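PDB 3OHE: histidine triad (HIT) protein from Marinobacter aquaeolei, which probably acts on nucleotide-type phosphate compounds as a hydrolase or transferase of the histidine triad family, and binds calcium in the crystal. Local coordinates for residues Ala81-Met86 with His91-Val96. Numbering follows the deposited sequence.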
loop_
_atom_site.group_PDB
_atom_site.type_symbol
_atom_site.label_atom_id
_atom_site.label_comp_id
_atom_site.label_asym_id
_atom_site.label_seq_id
_atom_site.Cartn_x
_atom_site.Cartn_y
_atom_site.Cartn_z
ATOM N N ALA A 81 -2.069 1.588 1.473
ATOM C CA ALA A 81 -1.944 1.600 0.009
ATOM C C ALA A 81 -1.584 2.959 -0.535
ATOM O O ALA A 81 -2.065 3.978 -0.044
ATOM C CB ALA A 81 -3.249 1.114 -0.692
ATOM N N ALA A 82 -0.781 2.968 -1.602
ATOM C CA ALA A 82 -0.505 4.163 -2.408
ATOM C C ALA A 82 -0.979 3.761 -3.822
ATOM O O ALA A 82 -0.380 2.887 -4.450
ATOM C CB ALA A 82 1.015 4.508 -2.383
ATOM N N LEU A 83 -2.070 4.375 -4.297
ATOM C CA LEU A 83 -2.729 4.034 -5.545
ATOM C C LEU A 83 -2.571 5.255 -6.496
ATOM O O LEU A 83 -1.656 5.265 -7.329
ATOM C CB LEU A 83 -4.173 3.627 -5.256
ATOM C CG LEU A 83 -4.335 2.488 -4.274
ATOM C CD1 LEU A 83 -5.803 2.238 -3.977
ATOM C CD2 LEU A 83 -3.607 1.221 -4.725
ATOM N N GLY A 84 -3.442 6.250 -6.394
ATOM C CA GLY A 84 -3.234 7.493 -7.121
ATOM C C GLY A 84 -3.478 7.446 -8.615
ATOM O O GLY A 84 -2.852 8.203 -9.354
ATOM N N ASN A 85 -4.396 6.594 -9.083
ATOM C CA ASN A 85 -4.608 6.497 -10.517
ATOM C C ASN A 85 -5.206 7.779 -11.089
ATOM O O ASN A 85 -4.892 8.123 -12.237
ATOM C CB ASN A 85 -5.481 5.315 -10.844
ATOM C CG ASN A 85 -4.807 4.000 -10.480
ATOM O OD1 ASN A 85 -3.585 3.911 -10.474
ATOM N ND2 ASN A 85 -5.608 2.986 -10.201
HETATM N N MSE A 86 -6.047 8.440 -10.267
HETATM C CA MSE A 86 -6.792 9.674 -10.591
HETATM C C MSE A 86 -6.091 10.958 -10.103
HETATM O O MSE A 86 -6.187 12.001 -10.725
HETATM C CB MSE A 86 -8.213 9.621 -9.983
HETATM C CG MSE A 86 -9.067 8.562 -10.648
HETATM SE SE MSE A 86 -10.869 8.279 -9.953
HETATM C CE MSE A 86 -10.404 7.959 -8.094
ATOM N N HIS A 91 -0.209 10.078 -1.908
ATOM C CA HIS A 91 -0.921 10.043 -0.655
ATOM C C HIS A 91 -1.060 8.583 -0.243
ATOM O O HIS A 91 -1.266 7.715 -1.081
ATOM C CB HIS A 91 -2.248 10.801 -0.746
ATOM C CG HIS A 91 -3.214 10.264 -1.754
ATOM N ND1 HIS A 91 -3.084 10.500 -3.100
ATOM C CD2 HIS A 91 -4.386 9.594 -1.607
ATOM C CE1 HIS A 91 -4.122 9.968 -3.740
ATOM N NE2 HIS A 91 -4.917 9.394 -2.856
ATOM N N LEU A 92 -0.971 8.347 1.062
ATOM C CA LEU A 92 -0.901 6.990 1.576
ATOM C C LEU A 92 -2.139 6.716 2.423
ATOM O O LEU A 92 -2.349 7.366 3.454
ATOM C CB LEU A 92 0.424 6.843 2.357
ATOM C CG LEU A 92 0.857 5.476 2.839
ATOM C CD1 LEU A 92 1.054 4.542 1.606
ATOM C CD2 LEU A 92 2.152 5.527 3.679
ATOM N N HIS A 93 -2.958 5.770 1.972
ATOM C CA HIS A 93 -4.193 5.346 2.656
ATOM C C HIS A 93 -3.899 4.415 3.803
ATOM O O HIS A 93 -3.107 3.498 3.653
ATOM C CB HIS A 93 -5.096 4.585 1.677
ATOM C CG HIS A 93 -5.527 5.367 0.490
ATOM N ND1 HIS A 93 -6.547 6.281 0.553
ATOM C CD2 HIS A 93 -5.116 5.311 -0.792
ATOM C CE1 HIS A 93 -6.723 6.784 -0.653
ATOM N NE2 HIS A 93 -5.868 6.217 -1.485
ATOM N N HIS A 94 -4.575 4.642 4.935
ATOM C CA HIS A 94 -4.519 3.773 6.117
ATOM C C HIS A 94 -5.957 3.498 6.555
ATOM O O HIS A 94 -6.638 4.415 7.019
ATOM C CB HIS A 94 -3.749 4.442 7.263
ATOM C CG HIS A 94 -2.365 4.858 6.909
ATOM N ND1 HIS A 94 -2.090 5.952 6.126
ATOM C CD2 HIS A 94 -1.178 4.297 7.201
ATOM C CE1 HIS A 94 -0.779 6.034 5.959
ATOM N NE2 HIS A 94 -0.198 5.047 6.605
ATOM N N ILE A 95 -6.399 2.262 6.340
ATOM C CA ILE A 95 -7.818 1.918 6.541
ATOM C C ILE A 95 -7.909 0.774 7.551
ATOM O O ILE A 95 -7.291 -0.276 7.360
ATOM C CB ILE A 95 -8.491 1.516 5.231
ATOM C CG1 ILE A 95 -8.215 2.560 4.124
ATOM C CG2 ILE A 95 -10.006 1.338 5.456
ATOM C CD1 ILE A 95 -8.631 2.140 2.740
ATOM N N VAL A 96 -8.609 1.008 8.653
ATOM C CA VAL A 96 -8.886 -0.051 9.625
ATOM C C VAL A 96 -10.015 -0.927 9.120
ATOM O O VAL A 96 -11.070 -0.426 8.743
ATOM C CB VAL A 96 -9.236 0.539 11.016
ATOM C CG1 VAL A 96 -9.563 -0.599 11.994
ATOM C CG2 VAL A 96 -8.133 1.401 11.542
HETATM O O HOH W 1 -2.871 6.859 -3.115
HETATM O O HOH W 2 -5.697 6.681 -4.394
#
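Ala-81 and His-93 form an antiparallel, hydrogen-bonded beta pair at the loop end of the hairpin made by strands 77-82 and 92-97, where the chain probably carries a variant of the HIT signature. Two backbone bonds join the pair: Ala-81 N donates to His-93 O at 3.1 Å, and His-93 N returns a bond of 2.8 Å to Ala-81 O.

The same carbonyl meets the imidazole of His-93. With CG beside its own backbone N and anti to the carbonyl carbon (chi1 -60°), the ring brings CD2 within 3.4 Å of Ala-81 O, which lies at the ring edge near its plane. CD1 of Leu-83 approaches this ring obliquely. In one of its two conformers Leu-92, with CG anti to the backbone N, brings CD1 to 4.0 Å from Ala-82 CB.

Beyond Ala-82 and Leu-92 the backbones separate, and water takes over the bridging. Water 1 accepts from Leu-83 N and donates to His-91 O at 2.7 Å; it also lies over the centre of one face of the His-91 ring, 3.2 Å above the plane. Water 2 accepts from Gly-84 N, lies in the plane of the His-93 ring 3.0 Å from its NE2, and receives a weak bond from His-91 NE2. It thus links both imidazoles to the turn after strand 77-82.

His-91 and His-93 probably represent the last two histidines of the triad, with Gln-89, whose carbonyl accepts from His-91 ND1, in place of the first, and a glycerol on His-91 NE2 is consistent with a substrate pocket. Trp-34 NE1 is hydrogen-bonded to His-93 ND1, while Trp-109 packs against Ala-81, Leu-83 and His-93. Strand 34-39 flanks 92-97, helix 52-72 covers the face carrying Leu-92 and His-94, opposite that of Ala-81 and His-93, and Ala-81 and Ala-82 pair with a strand of the second subunit, continuing the sheet across the dimer.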